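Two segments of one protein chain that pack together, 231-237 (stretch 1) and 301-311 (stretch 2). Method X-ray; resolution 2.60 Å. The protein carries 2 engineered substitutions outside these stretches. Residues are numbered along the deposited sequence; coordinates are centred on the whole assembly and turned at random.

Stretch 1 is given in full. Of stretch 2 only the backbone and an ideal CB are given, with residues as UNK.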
ATOM      1  N   ALA A 231      -5.542 -24.037  25.127  1.00 18.19           N
ATOM      2  CA  ALA A 231      -5.760 -23.450  23.816  1.00 16.78           C
ATOM      3  C   ALA A 231      -5.095 -24.302  22.739  1.00 16.57           C
ATOM      4  O   ALA A 231      -5.629 -24.455  21.644  1.00 17.72           O
ATOM      5  CB  ALA A 231      -5.220 -22.018  23.782  1.00  3.29           C
ATOM      6  N   ILE A 232      -3.934 -24.865  23.054  1.00 12.20           N
ATOM      7  CA  ILE A 232      -3.218 -25.699  22.099  1.00 12.50           C
ATOM      8  C   ILE A 232      -3.984 -26.980  21.811  1.00 13.45           C
ATOM      9  O   ILE A 232      -3.898 -27.534  20.710  1.00 15.74           O
ATOM     10  CB  ILE A 232      -1.795 -26.037  22.609  1.00  5.68           C
ATOM     11  CG1 ILE A 232      -0.935 -24.771  22.577  1.00  4.05           C
ATOM     12  CG2 ILE A 232      -1.160 -27.131  21.753  1.00  5.28           C
ATOM     13  CD1 ILE A 232       0.448 -24.965  23.068  1.00  5.84           C
ATOM     14  N   GLU A 233      -4.742 -27.449  22.792  1.00 18.13           N
ATOM     15  CA  GLU A 233      -5.523 -28.664  22.615  1.00 17.71           C
ATOM     16  C   GLU A 233      -6.816 -28.346  21.861  1.00 18.19           C
ATOM     17  O   GLU A 233      -7.296 -29.161  21.072  1.00 18.03           O
ATOM     18  CB  GLU A 233      -5.805 -29.292  23.980  1.00 17.10           C
ATOM     19  CG  GLU A 233      -4.517 -29.614  24.735  1.00 22.61           C
ATOM     20  CD  GLU A 233      -4.729 -29.979  26.203  1.00 25.09           C
ATOM     21  OE1 GLU A 233      -5.499 -29.280  26.897  1.00 24.32           O
ATOM     22  OE2 GLU A 233      -4.104 -30.959  26.666  1.00 27.89           O
ATOM     23  N   TYR A 234      -7.362 -27.154  22.093  1.00 11.26           N
ATOM     24  CA  TYR A 234      -8.585 -26.723  21.424  1.00 10.24           C
ATOM     25  C   TYR A 234      -8.304 -26.666  19.930  1.00 11.29           C
ATOM     26  O   TYR A 234      -9.091 -27.151  19.122  1.00 12.35           O
ATOM     27  CB  TYR A 234      -9.001 -25.329  21.913  1.00  9.07           C
ATOM     28  CG  TYR A 234     -10.248 -24.758  21.262  1.00  8.47           C
ATOM     29  CD1 TYR A 234     -11.514 -25.007  21.784  1.00  9.15           C
ATOM     30  CD2 TYR A 234     -10.158 -23.964  20.121  1.00 10.15           C
ATOM     31  CE1 TYR A 234     -12.669 -24.475  21.184  1.00  6.34           C
ATOM     32  CE2 TYR A 234     -11.301 -23.429  19.515  1.00  8.50           C
ATOM     33  CZ  TYR A 234     -12.554 -23.686  20.051  1.00  8.83           C
ATOM     34  OH  TYR A 234     -13.679 -23.140  19.455  1.00  7.15           O
ATOM     35  N   VAL A 235      -7.166 -26.076  19.571  1.00 12.81           N
ATOM     36  CA  VAL A 235      -6.780 -25.935  18.170  1.00 13.52           C
ATOM     37  C   VAL A 235      -6.477 -27.277  17.535  1.00 14.26           C
ATOM     38  O   VAL A 235      -6.871 -27.534  16.400  1.00 14.66           O
ATOM     39  CB  VAL A 235      -5.532 -25.008  18.004  1.00  9.65           C
ATOM     40  CG1 VAL A 235      -5.032 -25.044  16.563  1.00  6.38           C
ATOM     41  CG2 VAL A 235      -5.887 -23.580  18.384  1.00  9.00           C
HETATM   42  N   MSE A 236      -5.772 -28.133  18.262  1.00 16.89           N
HETATM   43  CA  MSE A 236      -5.437 -29.442  17.728  1.00 19.56           C
HETATM   44  C   MSE A 236      -6.697 -30.270  17.516  1.00 18.37           C
HETATM   45  O   MSE A 236      -6.701 -31.223  16.738  1.00 17.39           O
HETATM   46  CB  MSE A 236      -4.486 -30.178  18.669  1.00 33.75           C
HETATM   47  CG  MSE A 236      -4.018 -31.508  18.111  1.00 40.53           C
HETATM   48 SE   MSE A 236      -2.660 -32.349  19.182  1.00 52.69          SE
HETATM   49  CE  MSE A 236      -3.823 -33.214  20.466  1.00 47.65           C
ATOM     50  N   ASN A 237      -7.769 -29.902  18.210  1.00 21.38           N
ATOM     51  CA  ASN A 237      -9.035 -30.611  18.078  1.00 21.16           C
ATOM     52  C   ASN A 237      -9.677 -30.347  16.714  1.00 22.49           C
ATOM     53  O   ASN A 237     -10.490 -31.142  16.239  1.00 24.12           O
ATOM     54  CB  ASN A 237      -9.992 -30.186  19.193  1.00 26.85           C
ATOM     55  CG  ASN A 237     -11.408 -30.710  18.984  1.00 27.25           C
ATOM     56  OD1 ASN A 237     -11.633 -31.917  18.898  1.00 27.08           O
ATOM     57  ND2 ASN A 237     -12.370 -29.796  18.905  1.00 26.80           N
ATOM     58  N   UNK A 301      -1.878 -35.644  29.363  1.00 15.03           N
ATOM     59  CA  UNK A 301      -2.521 -36.707  28.608  1.00 17.21           C
ATOM     60  C   UNK A 301      -1.986 -36.942  27.201  1.00 19.00           C
ATOM     61  O   UNK A 301      -2.093 -38.045  26.656  1.00 18.42           O
ATOM     62  CB  UNK A 301      -4.018 -36.406  28.516  1.00 17.21           C
ATOM     63  N   UNK A 302      -1.410 -35.906  26.606  1.00 31.60           N
ATOM     64  CA  UNK A 302      -0.867 -36.011  25.260  1.00 31.82           C
ATOM     65  C   UNK A 302       0.313 -36.982  25.256  1.00 29.36           C
ATOM     66  O   UNK A 302       1.247 -36.837  26.038  1.00 29.88           O
ATOM     67  CB  UNK A 302      -0.440 -34.637  24.739  1.00 31.82           C
ATOM     68  N   UNK A 303       0.270 -38.006  24.392  1.00 29.12           N
ATOM     69  CA  UNK A 303       1.361 -38.989  24.310  1.00 29.01           C
ATOM     70  C   UNK A 303       2.663 -38.390  23.768  1.00 29.68           C
ATOM     71  O   UNK A 303       2.651 -37.347  23.118  1.00 30.43           O
ATOM     72  CB  UNK A 303       0.935 -40.161  23.424  1.00 29.01           C
ATOM     73  N   UNK A 304       3.781 -39.062  24.033  1.00 22.71           N
ATOM     74  CA  UNK A 304       5.098 -38.586  23.605  1.00 23.33           C
ATOM     75  C   UNK A 304       5.172 -38.185  22.136  1.00 24.08           C
ATOM     76  O   UNK A 304       5.614 -37.085  21.808  1.00 23.82           O
ATOM     77  CB  UNK A 304       6.142 -39.671  23.876  1.00 23.33           C
ATOM     78  N   UNK A 305       4.736 -39.085  21.258  1.00 23.05           N
ATOM     79  CA  UNK A 305       4.781 -38.868  19.815  1.00 21.54           C
ATOM     80  C   UNK A 305       4.119 -37.572  19.368  1.00 19.43           C
ATOM     81  O   UNK A 305       4.672 -36.841  18.546  1.00 19.58           O
ATOM     82  CB  UNK A 305       4.114 -40.045  19.100  1.00 21.54           C
ATOM     83  N   UNK A 306       2.932 -37.291  19.897  1.00  9.77           N
ATOM     84  CA  UNK A 306       2.232 -36.067  19.538  1.00  7.12           C
ATOM     85  C   UNK A 306       3.030 -34.881  20.069  1.00  7.49           C
ATOM     86  O   UNK A 306       3.187 -33.877  19.386  1.00  8.62           O
ATOM     87  CB  UNK A 306       0.805 -36.063  20.089  1.00  7.12           C
ATOM     88  N   UNK A 307       3.533 -34.996  21.292  1.00 14.18           N
ATOM     89  CA  UNK A 307       4.322 -33.920  21.879  1.00 14.82           C
ATOM     90  C   UNK A 307       5.499 -33.545  20.972  1.00 15.66           C
ATOM     91  O   UNK A 307       5.720 -32.366  20.708  1.00 17.18           O
ATOM     92  CB  UNK A 307       4.829 -34.330  23.263  1.00 14.82           C
ATOM     93  N   UNK A 308       6.252 -34.537  20.497  1.00 19.17           N
ATOM     94  CA  UNK A 308       7.387 -34.258  19.617  1.00 19.59           C
ATOM     95  C   UNK A 308       6.870 -33.363  18.495  1.00 20.61           C
ATOM     96  O   UNK A 308       7.525 -32.400  18.088  1.00 21.43           O
ATOM     97  CB  UNK A 308       8.011 -35.543  19.068  1.00 19.59           C
ATOM     98  N   UNK A 309       5.683 -33.702  17.999  1.00 26.99           N
ATOM     99  CA  UNK A 309       5.047 -32.962  16.913  1.00 27.96           C
ATOM    100  C   UNK A 309       4.874 -31.496  17.261  1.00 28.53           C
ATOM    101  O   UNK A 309       5.507 -30.625  16.670  1.00 29.42           O
ATOM    102  CB  UNK A 309       3.689 -33.579  16.573  1.00 27.96           C
ATOM    103  N   UNK A 310       4.002 -31.238  18.229  1.00 18.03           N
ATOM    104  CA  UNK A 310       3.694 -29.886  18.653  1.00 18.46           C
ATOM    105  C   UNK A 310       4.908 -29.068  19.055  1.00 18.33           C
ATOM    106  O   UNK A 310       4.927 -27.857  18.855  1.00 21.20           O
ATOM    107  CB  UNK A 310       2.711 -29.934  19.824  1.00 18.46           C
ATOM    108  N   UNK A 311       5.929 -29.708  19.607  1.00 19.29           N
ATOM    109  CA  UNK A 311       7.098 -28.946  20.023  1.00 19.36           C
ATOM    110  C   UNK A 311       8.042 -28.549  18.893  1.00 17.39           C
ATOM    111  O   UNK A 311       8.843 -27.626  19.060  1.00 16.08           O
ATOM    112  CB  UNK A 311       7.879 -29.757  21.058  1.00 19.36           C
TER

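Position 301 has phi 112° and psi -26°. A positive phi by itself favours glycine. Stretch 1 has no atom within 5.5 Å of the ideal CB. The residue is Gly-301, the first to leave helical angles after a preceding helix, in a Schellman motif.

Position 302 is extended, with phi/psi -65/125. Its CA-to-CB bond points toward stretch 1, but nothing there lies within 5.5 Å of the ideal CB. A medium or long side chain is favoured, because an alanine-sized one would leave a gap. Met-236 offers an apolar end and Glu-233 the CH2 groups of its stem, so leucine, methionine or a long aliphatic chain would suit; the carboxylate of Glu-233 would also accept a lysine or arginine. The residue is the apolar choice, selenomethionine, Met-302. With chi1 and chi2 both t, it reaches out before turning at chi3 (m). Its CE lies 3.7 Å from CE of Met-236 and 4.2 Å from CG of Glu-233. The second contact uses the stem of the glutamate, not its carboxylate.

Position 303 is out of reach and sits right before the helix, at the N-cap. Serine, threonine, aspartate or proline could serve. Phi of -67° fits the deposited Pro-303.

Positions 304 and 305 have no neighbour in stretch 1 near the ideal CB, so many helix-compatible residues would do. They are Glu-304 and Arg-305.

Position 306 points toward stretch 1, with its ideal CB 5.2 Å from SE of Met-236. The space is short and apolar: valine, isoleucine or perhaps alanine would suit. The residue is Val-306. Its CG1 packs 3.7 Å from SE of Met-236.

Positions 307, 308 and 309 are out of reach, and stretch 1 sets no demand on them. Val-307 makes no contact with it. Arg-308 looks back one turn: its NH1 is 3.9 Å from OE1 of Glu-304, a long salt bridge. NZ of Lys-309 is hydrogen-bonded elsewhere in the structure.

Position 310 is one turn beyond 306 and again points toward stretch 1. The ideal CB is 5.2 Å from CG2 of Ile-232, and the surroundings are apolar. Valine, isoleucine or leucine would be reasonable. The residue is Val-310, chi1 t. Its CG1 lies 4.0 Å from CG2 of Ile-232, while its CG2 is 4.4 Å from SE of Met-236. It thus touches two residues one helical turn apart.

Position 311 is out of reach, so stretch 1 does not restrict the choice. The residue is selenomethionine, Met-311.

No hydrogen bond joins the stretches. The helices cross at 98°, and their axes come no closer than 12.9 Å, so side chains bridge the gap.

Stretch 2 301-311: GMPERVVRKVM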
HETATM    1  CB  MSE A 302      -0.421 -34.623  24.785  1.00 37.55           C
HETATM    2  CG  MSE A 302      -0.165 -34.499  23.290  1.00 43.45           C
HETATM    3 SE   MSE A 302       0.267 -32.672  22.749  1.00 54.59          SE
HETATM    4  CE  MSE A 302      -1.492 -31.886  22.958  1.00 47.39           C
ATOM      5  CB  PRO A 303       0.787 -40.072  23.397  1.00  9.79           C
ATOM      6  CG  PRO A 303      -0.190 -39.315  22.541  1.00  9.59           C
ATOM      7  CD  PRO A 303      -0.863 -38.403  23.540  1.00  9.52           C
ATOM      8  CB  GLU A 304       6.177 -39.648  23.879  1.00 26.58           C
ATOM      9  CG  GLU A 304       7.591 -39.070  23.930  1.00 31.07           C
ATOM     10  CD  GLU A 304       8.695 -40.124  23.885  1.00 33.56           C
ATOM     11  OE1 GLU A 304       9.050 -40.575  22.776  1.00 33.95           O
ATOM     12  OE2 GLU A 304       9.212 -40.504  24.960  1.00 34.84           O
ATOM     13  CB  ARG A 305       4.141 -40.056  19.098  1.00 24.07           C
ATOM     14  CG  ARG A 305       4.545 -40.224  17.641  1.00 26.92           C
ATOM     15  CD  ARG A 305       3.312 -40.222  16.762  1.00 29.85           C
ATOM     16  NE  ARG A 305       2.163 -40.750  17.488  1.00 31.56           N
ATOM     17  CZ  ARG A 305       0.901 -40.521  17.149  1.00 32.72           C
ATOM     18  NH1 ARG A 305       0.631 -39.774  16.089  1.00 32.21           N
ATOM     19  NH2 ARG A 305      -0.091 -41.012  17.884  1.00 33.91           N
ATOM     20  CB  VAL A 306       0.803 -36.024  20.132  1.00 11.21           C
ATOM     21  CG1 VAL A 306       0.118 -34.711  19.741  1.00 11.20           C
ATOM     22  CG2 VAL A 306      -0.012 -37.209  19.630  1.00  7.84           C
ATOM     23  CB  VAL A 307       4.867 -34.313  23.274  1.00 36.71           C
ATOM     24  CG1 VAL A 307       5.743 -33.193  23.827  1.00 35.01           C
ATOM     25  CG2 VAL A 307       3.709 -34.600  24.223  1.00 35.78           C
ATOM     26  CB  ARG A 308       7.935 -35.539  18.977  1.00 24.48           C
ATOM     27  CG  ARG A 308       7.896 -36.793  19.830  1.00 25.99           C
ATOM     28  CD  ARG A 308       9.123 -36.970  20.707  1.00 26.42           C
ATOM     29  NE  ARG A 308      10.367 -36.871  19.951  1.00 25.28           N
ATOM     30  CZ  ARG A 308      11.545 -37.302  20.392  1.00 26.10           C
ATOM     31  NH1 ARG A 308      11.651 -37.877  21.581  1.00 24.92           N
ATOM     32  NH2 ARG A 308      12.630 -37.131  19.648  1.00 28.90           N
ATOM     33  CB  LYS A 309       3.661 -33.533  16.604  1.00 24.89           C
ATOM     34  CG  LYS A 309       3.598 -35.029  16.416  1.00 24.06           C
ATOM     35  CD  LYS A 309       4.392 -35.461  15.213  1.00 24.92           C
ATOM     36  CE  LYS A 309       3.864 -36.783  14.696  1.00 25.75           C
ATOM     37  NZ  LYS A 309       2.405 -36.694  14.399  1.00 25.57           N
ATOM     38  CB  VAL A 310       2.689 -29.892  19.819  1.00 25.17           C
ATOM     39  CG1 VAL A 310       2.315 -28.468  20.184  1.00 25.69           C
ATOM     40  CG2 VAL A 310       1.446 -30.677  19.426  1.00 26.72           C
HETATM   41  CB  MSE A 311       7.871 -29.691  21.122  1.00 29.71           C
HETATM   42  CG  MSE A 311       7.116 -29.804  22.445  1.00 33.32           C
HETATM   43 SE   MSE A 311       6.350 -28.118  23.070  1.00 40.97          SE
HETATM   44  CE  MSE A 311       7.975 -27.156  23.478  1.00 36.97           C
TER
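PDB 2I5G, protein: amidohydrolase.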